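Long-range contacts in putative sulfatase yidJ (Bacteroides fragilis, PDB 2QZU), which probably hydrolyses sulfate esters as a metal-binding, arylsulfatase-like member of the sulfatase family: residues 70-75 / 397-402; 86-91 / 379-384; 93-98 / 105-110; 336-341 / 354-359; 412-417 / 474-479. One frame throughout, in Å; residues are numbered along the deposited sequence.

Contact 1. Residues 70-75 / 397-402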
# COMPACT_ATOMS: atom_id res chain seq x y z
N ILE A 70 -5.69 -6.30 -29.19
CA ILE A 70 -4.87 -5.27 -28.54
C ILE A 70 -5.65 -4.01 -28.17
O ILE A 70 -6.81 -3.84 -28.52
CB ILE A 70 -3.68 -4.84 -29.44
CG1 ILE A 70 -4.19 -4.25 -30.76
CG2 ILE A 70 -2.79 -6.04 -29.76
CD1 ILE A 70 -4.42 -2.75 -30.73
N SER A 71 -4.97 -3.12 -27.43
CA SER A 71 -5.52 -1.83 -27.03
C SER A 71 -4.47 -0.84 -27.55
O SER A 71 -3.31 -0.86 -27.11
CB SER A 71 -5.64 -1.73 -25.51
OG SER A 71 -6.18 -0.47 -25.14
N SER A 72 -4.87 0.01 -28.48
CA SER A 72 -3.96 0.98 -29.11
C SER A 72 -3.34 2.04 -28.20
O SER A 72 -2.20 2.46 -28.41
CB SER A 72 -4.66 1.64 -30.29
OG SER A 72 -4.88 0.69 -31.33
N TYR A 73 -4.09 2.51 -27.21
CA TYR A 73 -3.57 3.49 -26.26
C TYR A 73 -3.79 2.78 -24.93
O TYR A 73 -4.82 2.96 -24.29
CB TYR A 73 -4.37 4.80 -26.32
CG TYR A 73 -3.68 5.99 -25.69
CD1 TYR A 73 -2.66 5.82 -24.76
CD2 TYR A 73 -4.05 7.30 -26.03
CE1 TYR A 73 -2.02 6.92 -24.18
CE2 TYR A 73 -3.42 8.40 -25.45
CZ TYR A 73 -2.40 8.20 -24.53
OH TYR A 73 -1.77 9.28 -23.95
N PRO A 74 -2.82 1.95 -24.52
CA PRO A 74 -2.91 1.19 -23.27
C PRO A 74 -2.83 1.95 -21.95
O PRO A 74 -1.88 1.79 -21.19
CB PRO A 74 -1.81 0.15 -23.44
CG PRO A 74 -0.76 0.92 -24.17
CD PRO A 74 -1.55 1.68 -25.22
N VAL A 75 -3.84 2.77 -21.71
CA VAL A 75 -3.99 3.58 -20.50
C VAL A 75 -5.49 3.63 -20.23
O VAL A 75 -6.29 3.70 -21.16
CB VAL A 75 -3.45 5.01 -20.71
CG1 VAL A 75 -3.63 5.82 -19.44
CG2 VAL A 75 -1.98 4.96 -21.09
N LEU A 397 -5.06 -6.13 -41.86
CA LEU A 397 -5.37 -5.32 -40.69
C LEU A 397 -4.14 -4.92 -39.90
O LEU A 397 -3.33 -5.76 -39.49
CB LEU A 397 -6.36 -6.05 -39.78
CG LEU A 397 -6.86 -5.33 -38.52
CD1 LEU A 397 -7.48 -3.98 -38.87
CD2 LEU A 397 -7.88 -6.23 -37.83
N VAL A 398 -3.99 -3.62 -39.70
CA VAL A 398 -2.88 -3.05 -38.95
C VAL A 398 -3.51 -2.07 -37.96
O VAL A 398 -4.36 -1.25 -38.34
CB VAL A 398 -1.90 -2.30 -39.88
CG1 VAL A 398 -0.83 -1.60 -39.05
CG2 VAL A 398 -1.26 -3.29 -40.85
N GLN A 399 -3.10 -2.16 -36.70
CA GLN A 399 -3.64 -1.29 -35.66
C GLN A 399 -2.62 -0.24 -35.23
O GLN A 399 -1.41 -0.50 -35.22
CB GLN A 399 -4.06 -2.12 -34.44
CG GLN A 399 -5.21 -3.08 -34.69
CD GLN A 399 -6.56 -2.37 -34.77
OE1 GLN A 399 -6.64 -1.15 -34.66
NE2 GLN A 399 -7.62 -3.15 -34.95
N PRO A 400 -3.09 0.95 -34.85
CA PRO A 400 -2.21 2.03 -34.41
C PRO A 400 -1.78 1.92 -32.95
O PRO A 400 -2.32 1.11 -32.19
CB PRO A 400 -3.06 3.27 -34.65
CG PRO A 400 -4.44 2.78 -34.29
CD PRO A 400 -4.49 1.43 -34.97
N TYR A 401 -0.79 2.73 -32.57
CA TYR A 401 -0.31 2.80 -31.20
C TYR A 401 -0.26 4.29 -30.85
O TYR A 401 0.14 5.10 -31.68
CB TYR A 401 1.09 2.22 -31.03
CG TYR A 401 1.70 2.59 -29.69
CD1 TYR A 401 1.18 2.08 -28.50
CD2 TYR A 401 2.73 3.53 -29.61
CE1 TYR A 401 1.66 2.50 -27.26
CE2 TYR A 401 3.22 3.95 -28.37
CZ TYR A 401 2.68 3.43 -27.21
OH TYR A 401 3.15 3.86 -25.98
N TYR A 402 -0.62 4.63 -29.62
CA TYR A 402 -0.63 6.03 -29.20
C TYR A 402 -0.09 6.34 -27.82
O TYR A 402 -0.20 5.55 -26.89
CB TYR A 402 -2.06 6.59 -29.19
CG TYR A 402 -2.75 6.67 -30.52
CD1 TYR A 402 -2.61 7.81 -31.33
CD2 TYR A 402 -3.55 5.63 -30.98
CE1 TYR A 402 -3.24 7.89 -32.56
CE2 TYR A 402 -4.18 5.70 -32.21
CZ TYR A 402 -4.02 6.83 -32.99
OH TYR A 402 -4.62 6.90 -34.22
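Ser-72 is held at two points by strand 399-404. Its carbonyl accepts the backbone N-H of Tyr-402 (Tyr-402 N to Ser-72 O 2.9 Å, 150° at the hydrogen). Its hydroxyl donates to the carbonyl of Pro-400, Ser-72 OG lying 2.7 Å from Pro-400 O and above that carbonyl's plane. Ser-72 O also receives a CA-H...O contact from Tyr-401 CA at 3.4 Å. The loop thus satisfies the edge of the strand that faces away from strand 412-417, to which Gln-399 and Tyr-401 bond. The Tyr-73 ring lies against the carbonyl of Tyr-402: Tyr-402 O stands over one face, offset toward the rim and 3.3 Å from Tyr-73 CD1, while Tyr-402 CB makes an off-centre CH-pi contact. The polar tips find partners beyond the two segments. Tyr-73 OH bonds to Val-404 N, Tyr-402 OH to Trp-468 NE1, and Gln-399 NE2 to both Asp-360 OD2 and Met-355 O. Apolar packing completes the contact, with Ile-70 CD1 3.8 Å from Gln-399 CB. Val-75 stands at the N-cap position of helix 76-85, whose Ser-76 is a predicted 3-oxoalanine site, unmodified here; a small C-terminal antiparallel sheet lying against the loop before this helix is typical of the sulfatase fold.

Contact 2. Residues 86-91 / 379-384; sequences GMYPIG and VQTFDL
Gln-380 meets Tyr-88 through an extended side chain: CG is anti to its carbonyl carbon (chi1 -56°), and chi2 of 176° sets CD straight out beyond CG, alongside the tyrosine. The amide at its end meets the backbone, where Gln-380 OE1 accepts the Tyr-88 N-H at 3.0 Å from Tyr-88 N, and Gln-380 CB packs 3.6 Å from Tyr-88 CD2. On the ring face, Thr-381 CG2 makes a CH-pi contact, 4.1 Å from the centroid of the Tyr-88 ring, while Thr-381 OG1 bonds to Ala-359 O. Gly-86, with positive phi, is the first residue to leave helix 76-85, and Tyr-88 is the N-cap of helix 89-92, so the loop 379-384 binds the joint between two helices of the sulfatase fold. Gly-86 O is gripped by two successive N-H groups, Gln-380 N at 2.8 Å and Thr-381 N at 3.1 Å, which approach from opposite faces of the carbonyl plane. A water joined to Gln-380 O, 2.7 Å away, sits over the centre of the Phe-382 ring and makes a weak bond to Tyr-88 OH. Gln-380 NE2 bonds to Thr-472 O.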
# COMPACT_ATOMS: atom_id res chain seq x y z
N GLY A 86 -15.59 5.56 -30.17
CA GLY A 86 -15.23 4.95 -31.44
C GLY A 86 -14.26 5.84 -32.21
O GLY A 86 -14.09 5.69 -33.42
N MSE A 87 -13.64 6.78 -31.51
CA MSE A 87 -12.68 7.70 -32.12
C MSE A 87 -11.30 7.51 -31.51
O MSE A 87 -11.17 7.08 -30.37
CB MSE A 87 -13.13 9.15 -31.90
CG MSE A 87 -14.50 9.48 -32.46
SE MSE A 87 -14.99 11.35 -32.19
CE MSE A 87 -16.24 11.14 -30.72
N TYR A 88 -10.27 7.83 -32.28
CA TYR A 88 -8.92 7.70 -31.75
C TYR A 88 -8.74 8.85 -30.73
O TYR A 88 -9.55 9.78 -30.71
CB TYR A 88 -7.94 7.66 -32.93
CG TYR A 88 -8.12 6.35 -33.69
CD1 TYR A 88 -7.72 5.14 -33.12
CD2 TYR A 88 -8.78 6.31 -34.92
CE1 TYR A 88 -7.98 3.92 -33.74
CE2 TYR A 88 -9.06 5.09 -35.55
CZ TYR A 88 -8.66 3.90 -34.96
OH TYR A 88 -8.94 2.69 -35.56
N PRO A 89 -7.70 8.80 -29.88
CA PRO A 89 -7.49 9.84 -28.86
C PRO A 89 -7.68 11.33 -29.15
O PRO A 89 -8.33 12.02 -28.35
CB PRO A 89 -6.09 9.52 -28.31
CG PRO A 89 -5.42 8.80 -29.42
CD PRO A 89 -6.51 7.93 -30.00
N ILE A 90 -7.15 11.84 -30.25
CA ILE A 90 -7.32 13.26 -30.53
C ILE A 90 -8.80 13.62 -30.64
O ILE A 90 -9.25 14.62 -30.07
CB ILE A 90 -6.59 13.67 -31.83
CG1 ILE A 90 -5.11 13.27 -31.73
CG2 ILE A 90 -6.72 15.17 -32.06
CD1 ILE A 90 -4.40 13.85 -30.51
N GLY A 91 -9.55 12.78 -31.35
CA GLY A 91 -10.97 13.01 -31.53
C GLY A 91 -11.81 12.75 -30.29
O GLY A 91 -12.78 13.47 -30.04
N VAL A 379 -17.38 8.16 -36.13
CA VAL A 379 -16.65 6.97 -35.70
C VAL A 379 -15.50 6.65 -36.66
O VAL A 379 -15.68 6.59 -37.88
CB VAL A 379 -17.60 5.75 -35.56
CG1 VAL A 379 -16.81 4.47 -35.35
CG2 VAL A 379 -18.54 5.98 -34.38
N GLN A 380 -14.30 6.46 -36.10
CA GLN A 380 -13.09 6.20 -36.89
C GLN A 380 -12.54 4.78 -36.83
O GLN A 380 -11.79 4.37 -37.71
CB GLN A 380 -11.97 7.14 -36.44
CG GLN A 380 -12.30 8.62 -36.49
CD GLN A 380 -11.17 9.47 -35.93
OE1 GLN A 380 -10.87 9.41 -34.74
NE2 GLN A 380 -10.54 10.25 -36.80
N THR A 381 -12.90 4.03 -35.79
CA THR A 381 -12.38 2.68 -35.63
C THR A 381 -12.94 1.64 -36.62
O THR A 381 -13.91 1.90 -37.33
CB THR A 381 -12.58 2.20 -34.18
OG1 THR A 381 -13.97 2.20 -33.85
CG2 THR A 381 -11.84 3.13 -33.22
N PHE A 382 -12.30 0.47 -36.67
CA PHE A 382 -12.69 -0.59 -37.60
C PHE A 382 -13.98 -1.34 -37.28
O PHE A 382 -14.20 -1.78 -36.15
CB PHE A 382 -11.57 -1.63 -37.73
CG PHE A 382 -10.27 -1.08 -38.24
CD1 PHE A 382 -9.30 -0.61 -37.35
CD2 PHE A 382 -10.00 -1.05 -39.61
CE1 PHE A 382 -8.08 -0.13 -37.82
CE2 PHE A 382 -8.78 -0.57 -40.08
CZ PHE A 382 -7.82 -0.11 -39.19
N ASP A 383 -14.84 -1.50 -38.29
CA ASP A 383 -16.08 -2.25 -38.15
C ASP A 383 -15.69 -3.65 -38.61
O ASP A 383 -15.61 -3.92 -39.82
CB ASP A 383 -17.17 -1.70 -39.07
CG ASP A 383 -18.47 -2.50 -38.99
OD1 ASP A 383 -18.43 -3.67 -38.53
OD2 ASP A 383 -19.52 -1.97 -39.39
N LEU A 384 -15.43 -4.54 -37.66
CA LEU A 384 -15.01 -5.90 -37.98
C LEU A 384 -16.12 -6.92 -37.75
O LEU A 384 -15.85 -8.09 -37.53
CB LEU A 384 -13.79 -6.26 -37.12
CG LEU A 384 -12.57 -5.33 -37.25
CD1 LEU A 384 -11.56 -5.63 -36.15
CD2 LEU A 384 -11.95 -5.51 -38.62
O HOH W 1 -10.28 2.42 -38.70
O HOH W 2 -9.01 11.25 -33.77

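Contact 3. Residues 93-98 / 105-110; sequences KVTGNC and YGVELS
Val-107 presses a methyl group onto a glycine whose own N and O lack partners: Val-107 CG1 lies 3.2 Å from Gly-96 O, and both Gly-96 N and Gly-96 O are buried without a hydrogen-bonding partner in the model. The two segments are joined by packing, with no clear hydrogen bond between them. Val-107 inserts its two branches into the bend formed by residues 94-98. CG1, anti to the backbone N (chi1 180°), points at the Gly-96 carbonyl, while Val-107 CG2 lies 3.7 Å from Thr-95 OG1. Val-94 touches Val-107 through CG1 and reaches the following residue with CG2, Val-94 CG2 resting 3.8 Å from Glu-108 C. Past the glycine, Cys-98 SG stands 3.4 Å from Val-107 O and 4.0 Å from Glu-108 CA. The bend begins with an inverse gamma turn centred on Val-94, closed by a weak bond from Thr-95 N to Lys-93 O. At the more exposed margin Lys-93 and Gly-106 meet loosely, and Lys-93 CB is 4.3 Å from Glu-108 O. Polar groups turn to other loops: Glu-108 OE1 bonds to Ala-137 N, and Cys-98 O to His-134 NE2. Both segments belong to the long connection between helices 89-92 and 116-122, beside helix 76-85, where Cys-98 N bonds to Ser-77 OG and Asn-97 packs on Ser-76, the predicted 3-oxoalanine position.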
# COMPACT_ATOMS: atom_id res chain seq x y z
N LYS A 93 -10.83 13.15 -27.36
CA LYS A 93 -10.41 14.19 -26.42
C LYS A 93 -9.80 13.64 -25.12
O LYS A 93 -9.27 14.40 -24.32
CB LYS A 93 -11.58 15.12 -26.09
CG LYS A 93 -12.01 15.97 -27.28
CD LYS A 93 -13.20 16.86 -26.94
CE LYS A 93 -13.62 17.68 -28.14
NZ LYS A 93 -13.97 16.82 -29.29
N VAL A 94 -9.88 12.33 -24.92
CA VAL A 94 -9.33 11.71 -23.72
C VAL A 94 -7.90 11.27 -24.04
O VAL A 94 -7.63 10.11 -24.36
CB VAL A 94 -10.18 10.51 -23.27
CG1 VAL A 94 -9.73 10.05 -21.89
CG2 VAL A 94 -11.65 10.90 -23.24
N THR A 95 -6.99 12.23 -23.93
CA THR A 95 -5.58 12.03 -24.26
C THR A 95 -4.69 11.51 -23.14
O THR A 95 -3.53 11.18 -23.37
CB THR A 95 -4.99 13.34 -24.78
OG1 THR A 95 -5.21 14.36 -23.80
CG2 THR A 95 -5.66 13.75 -26.08
N GLY A 96 -5.23 11.47 -21.93
CA GLY A 96 -4.49 10.98 -20.78
C GLY A 96 -5.50 10.52 -19.75
O GLY A 96 -6.70 10.54 -20.03
N ASN A 97 -5.04 10.09 -18.58
CA ASN A 97 -5.97 9.66 -17.53
C ASN A 97 -6.74 10.87 -17.02
O ASN A 97 -6.22 11.99 -17.01
CB ASN A 97 -5.22 9.05 -16.34
CG ASN A 97 -4.86 7.59 -16.55
OD1 ASN A 97 -3.78 7.15 -16.18
ND2 ASN A 97 -5.78 6.84 -17.14
N CYS A 98 -7.97 10.63 -16.58
CA CYS A 98 -8.76 11.70 -16.02
C CYS A 98 -8.29 11.86 -14.58
O CYS A 98 -8.22 10.89 -13.83
CB CYS A 98 -10.25 11.36 -16.05
SG CYS A 98 -10.94 11.23 -17.72
N TYR A 105 -7.13 20.76 -19.12
CA TYR A 105 -6.99 20.60 -20.57
C TYR A 105 -8.21 19.93 -21.20
O TYR A 105 -8.21 19.62 -22.39
CB TYR A 105 -5.72 19.81 -20.86
CG TYR A 105 -4.49 20.53 -20.34
CD1 TYR A 105 -3.87 21.52 -21.10
CD2 TYR A 105 -4.01 20.28 -19.06
CE1 TYR A 105 -2.81 22.26 -20.58
CE2 TYR A 105 -2.96 21.01 -18.53
CZ TYR A 105 -2.36 22.00 -19.30
OH TYR A 105 -1.32 22.73 -18.77
N GLY A 106 -9.26 19.74 -20.40
CA GLY A 106 -10.48 19.14 -20.90
C GLY A 106 -10.38 17.65 -21.19
O GLY A 106 -11.04 17.14 -22.10
N VAL A 107 -9.55 16.95 -20.42
CA VAL A 107 -9.39 15.52 -20.63
C VAL A 107 -10.52 14.75 -19.95
O VAL A 107 -10.45 14.41 -18.77
CB VAL A 107 -8.00 15.06 -20.10
CG1 VAL A 107 -7.83 13.57 -20.31
CG2 VAL A 107 -6.90 15.82 -20.84
N GLU A 108 -11.59 14.51 -20.71
CA GLU A 108 -12.75 13.77 -20.22
C GLU A 108 -13.69 13.52 -21.40
O GLU A 108 -13.57 14.16 -22.45
CB GLU A 108 -13.49 14.54 -19.12
CG GLU A 108 -14.16 15.84 -19.57
CD GLU A 108 -15.06 16.46 -18.50
OE1 GLU A 108 -15.10 15.95 -17.36
OE2 GLU A 108 -15.72 17.47 -18.81
N LEU A 109 -14.62 12.59 -21.22
CA LEU A 109 -15.58 12.28 -22.27
C LEU A 109 -16.51 13.48 -22.46
O LEU A 109 -17.00 14.04 -21.49
CB LEU A 109 -16.40 11.05 -21.88
CG LEU A 109 -17.41 10.52 -22.91
CD1 LEU A 109 -16.68 10.08 -24.17
CD2 LEU A 109 -18.17 9.34 -22.31
N SER A 110 -16.74 13.87 -23.71
CA SER A 110 -17.61 15.00 -23.99
C SER A 110 -19.07 14.61 -23.76
O SER A 110 -19.50 13.53 -24.16
CB SER A 110 -17.42 15.46 -25.44
OG SER A 110 -18.30 16.53 -25.74

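Contact 4. Residues 336-341 / 354-359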
# COMPACT_ATOMS: atom_id res chain seq x y z
N ILE A 336 -4.54 -7.62 -24.93
CA ILE A 336 -5.66 -7.75 -24.02
C ILE A 336 -6.52 -8.96 -24.36
O ILE A 336 -6.49 -9.46 -25.49
CB ILE A 336 -6.60 -6.50 -24.08
CG1 ILE A 336 -7.10 -6.30 -25.51
CG2 ILE A 336 -5.87 -5.27 -23.58
CD1 ILE A 336 -8.20 -5.24 -25.65
N PRO A 337 -7.26 -9.47 -23.36
CA PRO A 337 -8.11 -10.63 -23.63
C PRO A 337 -9.28 -10.11 -24.46
O PRO A 337 -9.61 -8.92 -24.41
CB PRO A 337 -8.55 -11.06 -22.24
CG PRO A 337 -8.59 -9.77 -21.48
CD PRO A 337 -7.31 -9.10 -21.94
N MSE A 338 -9.89 -10.99 -25.23
CA MSE A 338 -11.02 -10.62 -26.07
C MSE A 338 -11.75 -11.91 -26.40
O MSE A 338 -11.43 -12.59 -27.37
CB MSE A 338 -10.51 -9.95 -27.35
CG MSE A 338 -11.57 -9.51 -28.33
SE MSE A 338 -12.58 -7.97 -27.75
CE MSE A 338 -11.21 -6.59 -27.97
N ILE A 339 -12.72 -12.24 -25.55
CA ILE A 339 -13.53 -13.44 -25.71
C ILE A 339 -14.96 -12.98 -25.99
O ILE A 339 -15.49 -12.12 -25.29
CB ILE A 339 -13.52 -14.29 -24.43
CG1 ILE A 339 -12.09 -14.73 -24.10
CG2 ILE A 339 -14.42 -15.51 -24.60
CD1 ILE A 339 -11.96 -15.45 -22.78
N LEU A 340 -15.58 -13.56 -27.01
CA LEU A 340 -16.94 -13.19 -27.37
C LEU A 340 -17.79 -14.42 -27.66
O LEU A 340 -17.33 -15.37 -28.31
CB LEU A 340 -16.90 -12.26 -28.59
CG LEU A 340 -18.17 -11.52 -29.03
CD1 LEU A 340 -17.78 -10.33 -29.89
CD2 LEU A 340 -19.10 -12.46 -29.80
N SER A 341 -19.02 -14.40 -27.17
CA SER A 341 -19.94 -15.51 -27.41
C SER A 341 -21.30 -14.96 -27.81
O SER A 341 -21.70 -13.88 -27.38
CB SER A 341 -20.07 -16.39 -26.17
OG SER A 341 -20.74 -15.70 -25.12
N LEU A 354 -7.59 -12.60 -35.75
CA LEU A 354 -8.00 -11.23 -36.08
C LEU A 354 -7.44 -10.22 -35.08
O LEU A 354 -7.66 -10.35 -33.87
CB LEU A 354 -9.53 -11.13 -36.07
CG LEU A 354 -10.08 -9.75 -36.45
CD1 LEU A 354 -9.84 -9.50 -37.93
CD2 LEU A 354 -11.57 -9.69 -36.13
N MSE A 355 -6.73 -9.20 -35.57
CA MSE A 355 -6.16 -8.20 -34.67
C MSE A 355 -7.17 -7.12 -34.30
O MSE A 355 -6.95 -5.93 -34.56
CB MSE A 355 -4.92 -7.55 -35.30
CG MSE A 355 -4.01 -6.90 -34.27
SE MSE A 355 -2.74 -5.67 -35.02
CE MSE A 355 -1.81 -6.90 -36.21
N ILE A 356 -8.27 -7.54 -33.68
CA ILE A 356 -9.30 -6.61 -33.27
C ILE A 356 -8.79 -5.78 -32.10
O ILE A 356 -8.00 -6.26 -31.28
CB ILE A 356 -10.59 -7.38 -32.85
CG1 ILE A 356 -11.67 -6.40 -32.38
CG2 ILE A 356 -10.28 -8.39 -31.76
CD1 ILE A 356 -13.03 -7.05 -32.22
N ALA A 357 -9.20 -4.52 -32.04
CA ALA A 357 -8.77 -3.64 -30.96
C ALA A 357 -9.93 -3.28 -30.05
O ALA A 357 -11.09 -3.29 -30.46
CB ALA A 357 -8.15 -2.36 -31.53
N PHE A 358 -9.59 -2.95 -28.81
CA PHE A 358 -10.56 -2.56 -27.80
C PHE A 358 -11.51 -1.50 -28.37
O PHE A 358 -12.73 -1.58 -28.20
CB PHE A 358 -9.81 -2.00 -26.59
CG PHE A 358 -10.67 -1.68 -25.39
CD1 PHE A 358 -11.38 -2.69 -24.73
CD2 PHE A 358 -10.71 -0.39 -24.88
CE1 PHE A 358 -12.10 -2.40 -23.57
CE2 PHE A 358 -11.43 -0.09 -23.72
CZ PHE A 358 -12.12 -1.10 -23.07
N ALA A 359 -10.95 -0.53 -29.09
CA ALA A 359 -11.73 0.57 -29.66
C ALA A 359 -12.60 0.24 -30.87
O ALA A 359 -13.42 1.04 -31.29
CB ALA A 359 -10.81 1.74 -30.00
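Ile-336 and Met-338, a selenomethionine, reach across to Phe-358 and Ile-356 in two close apolar pairs. The tight part is two carbon-carbon meetings, the tip of Ile-336 on the base of Phe-358 and the middle of Met-338 on a branch of Ile-356. Ile-336 CD1 packs 3.7 Å from Phe-358 CB, and Met-338 CG packs 3.8 Å from Ile-356 CG2; in each pair the side chains cross at about a right angle. Ile-336 gets there because CD1 continues anti along the chain (chi2 171°), which extends the longer branch toward the base of the phenylalanine; Ile-336 CD1 is also 4.2 Å from Phe-358 CD1. Met-338 instead folds at its last two torsions, and chi3 of 72° turns CE toward the backbone of the other segment. Here the packing is looser, with Met-338 CE 4.1 Å from both Ala-357 C and Phe-358 N. The backbones themselves stay well apart, the nearest pair of CA atoms, Ile-336 CA and Phe-358 CA, being 8.1 Å from each other. All five touching residues are buried, so the looser part faces protein interior and not solvent. The contact lies on the large mixed sheet of the alkaline phosphatase-like fold, toward its 349-352 edge. Strand 338-341 runs antiparallel between strands 306-311 and 64-66, Phe-66 touches both Met-338 and Ile-356, and the loop 354-359 leads from edge strand 349-352 to helix 361-368.

Contact 5. Residues 412-417 / 474-479; sequences GYRGLR and DPFAQY
Arg-414 and Asp-474 reach toward each other tip to tip, their guanidinium and carboxylate planes 40° apart. The arginine grips side-on in a salt bridge: Arg-414 NE donates to Asp-474 OD1 at 2.8 Å in an almost straight bond (173°), while Arg-414 NH2 makes a longer bond to the syn lone pair of Asp-474 OD2 at 3.3 Å. A bend at chi2 (-63°) turns CD aside, and the side chain crosses the Phe-476 ring obliquely. Arg-414 CG sits over the centre of the Phe-476 ring in a CH-pi contact, 3.3 Å from the centroid, and Arg-414 NH1 lies 3.4 Å from Phe-476 CD2. Asp-474 OD2 also accepts Phe-476 N, 3.2 Å away, forming an Asx turn at the start of the 3-10 segment 475-479. This ties the chain beyond helix 455-471 to strand 412-417 of the four-stranded C-terminal sheet. Tyr-479 CD2 covers the opposite face of the Phe-476 ring, and Gly-412 O meets its edge, 3.7 Å from Phe-476 CE2. NH1 is held in turn by Tyr-413 O, which lies in the guanidinium plane.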
# COMPACT_ATOMS: atom_id res chain seq x y z
N GLY A 412 5.05 13.08 -28.14
CA GLY A 412 4.46 11.78 -27.91
C GLY A 412 4.88 10.73 -28.91
O GLY A 412 5.84 10.91 -29.66
N TYR A 413 4.15 9.62 -28.92
CA TYR A 413 4.42 8.50 -29.81
C TYR A 413 3.25 8.22 -30.74
O TYR A 413 2.10 8.44 -30.37
CB TYR A 413 4.62 7.20 -29.03
CG TYR A 413 5.92 7.03 -28.29
CD1 TYR A 413 7.08 6.62 -28.96
CD2 TYR A 413 5.98 7.20 -26.91
CE1 TYR A 413 8.26 6.38 -28.26
CE2 TYR A 413 7.15 6.97 -26.21
CZ TYR A 413 8.29 6.55 -26.89
OH TYR A 413 9.46 6.32 -26.19
N ARG A 414 3.56 7.72 -31.92
CA ARG A 414 2.55 7.27 -32.87
C ARG A 414 3.19 6.03 -33.48
O ARG A 414 4.39 6.01 -33.75
CB ARG A 414 2.24 8.30 -33.96
CG ARG A 414 1.53 9.53 -33.44
CD ARG A 414 0.14 9.23 -32.87
NE ARG A 414 -0.57 10.48 -32.59
CZ ARG A 414 -0.26 11.31 -31.60
NH1 ARG A 414 0.74 11.03 -30.77
NH2 ARG A 414 -0.92 12.45 -31.46
N GLY A 415 2.41 4.98 -33.66
CA GLY A 415 2.98 3.77 -34.22
C GLY A 415 1.97 2.88 -34.90
O GLY A 415 0.79 3.20 -35.01
N LEU A 416 2.46 1.73 -35.35
CA LEU A 416 1.64 0.74 -36.02
C LEU A 416 2.05 -0.65 -35.56
O LEU A 416 3.22 -0.90 -35.27
CB LEU A 416 1.82 0.84 -37.54
CG LEU A 416 1.42 2.13 -38.26
CD1 LEU A 416 1.91 2.05 -39.71
CD2 LEU A 416 -0.09 2.31 -38.21
N ARG A 417 1.08 -1.56 -35.49
CA ARG A 417 1.35 -2.94 -35.10
C ARG A 417 0.80 -3.83 -36.21
O ARG A 417 -0.41 -3.87 -36.43
CB ARG A 417 0.67 -3.29 -33.77
CG ARG A 417 0.94 -4.73 -33.28
CD ARG A 417 0.25 -5.01 -31.95
NE ARG A 417 0.52 -6.35 -31.42
CZ ARG A 417 0.04 -7.48 -31.93
NH1 ARG A 417 -0.75 -7.45 -32.99
NH2 ARG A 417 0.35 -8.64 -31.37
N ASP A 474 -5.13 13.64 -37.45
CA ASP A 474 -4.22 13.76 -36.31
C ASP A 474 -3.06 14.67 -36.73
O ASP A 474 -2.29 14.33 -37.63
CB ASP A 474 -3.71 12.36 -35.94
CG ASP A 474 -2.96 12.32 -34.62
OD1 ASP A 474 -2.85 11.22 -34.05
OD2 ASP A 474 -2.47 13.38 -34.17
N PRO A 475 -2.94 15.85 -36.10
CA PRO A 475 -1.87 16.80 -36.42
C PRO A 475 -0.44 16.23 -36.42
O PRO A 475 0.45 16.79 -37.06
CB PRO A 475 -2.04 17.89 -35.37
CG PRO A 475 -3.53 17.90 -35.16
CD PRO A 475 -3.85 16.42 -35.09
N PHE A 476 -0.24 15.12 -35.72
CA PHE A 476 1.07 14.47 -35.63
C PHE A 476 1.56 14.06 -37.03
O PHE A 476 2.77 13.92 -37.27
CB PHE A 476 0.96 13.25 -34.70
CG PHE A 476 2.28 12.74 -34.18
CD1 PHE A 476 3.15 12.02 -35.00
CD2 PHE A 476 2.63 12.93 -32.84
CE1 PHE A 476 4.33 11.49 -34.49
CE2 PHE A 476 3.81 12.40 -32.32
CZ PHE A 476 4.66 11.68 -33.15
N ALA A 477 0.63 13.88 -37.96
CA ALA A 477 0.97 13.49 -39.33
C ALA A 477 1.96 14.45 -39.97
O ALA A 477 2.82 14.05 -40.75
CB ALA A 477 -0.30 13.42 -40.18
N GLN A 478 1.84 15.74 -39.64
CA GLN A 478 2.72 16.76 -40.20
C GLN A 478 4.18 16.67 -39.78
O GLN A 478 5.05 17.29 -40.40
CB GLN A 478 2.18 18.15 -39.84
CG GLN A 478 0.87 18.49 -40.54
CD GLN A 478 1.06 18.74 -42.02
OE1 GLN A 478 1.71 19.71 -42.41
NE2 GLN A 478 0.50 17.87 -42.85
N TYR A 479 4.47 15.89 -38.73
CA TYR A 479 5.84 15.76 -38.24
C TYR A 479 6.66 14.75 -39.03
O TYR A 479 7.89 14.79 -39.02
CB TYR A 479 5.86 15.38 -36.76
CG TYR A 479 4.91 16.14 -35.87
CD1 TYR A 479 4.51 17.45 -36.17
CD2 TYR A 479 4.40 15.56 -34.71
CE1 TYR A 479 3.62 18.14 -35.34
CE2 TYR A 479 3.52 16.24 -33.87
CZ TYR A 479 3.13 17.53 -34.19
OH TYR A 479 2.22 18.17 -33.39

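In the fold
Followed from the N terminus, the chain opens contact 1 at 70-75 and contact 2 at 86-91, then closes the short loop of contact 3 between 93-98 and 105-110. Contact 4 opens at 336-341, on the large sheet, and closes at 354-359, once the last strand of that sheet has passed. Residues 379-384 then close contact 2, and 397-402 close contact 1. Contacts 3 and 4 therefore nest inside contact 2, which nests inside contact 1; none cross. Contact 5 follows in series. Contacts 1 and 5 share the C-terminal sheet through neighbouring strands 399-404 and 412-417, while contact 4 touches contacts 1 and 2, Ile-70 O bonding to Phe-358 N.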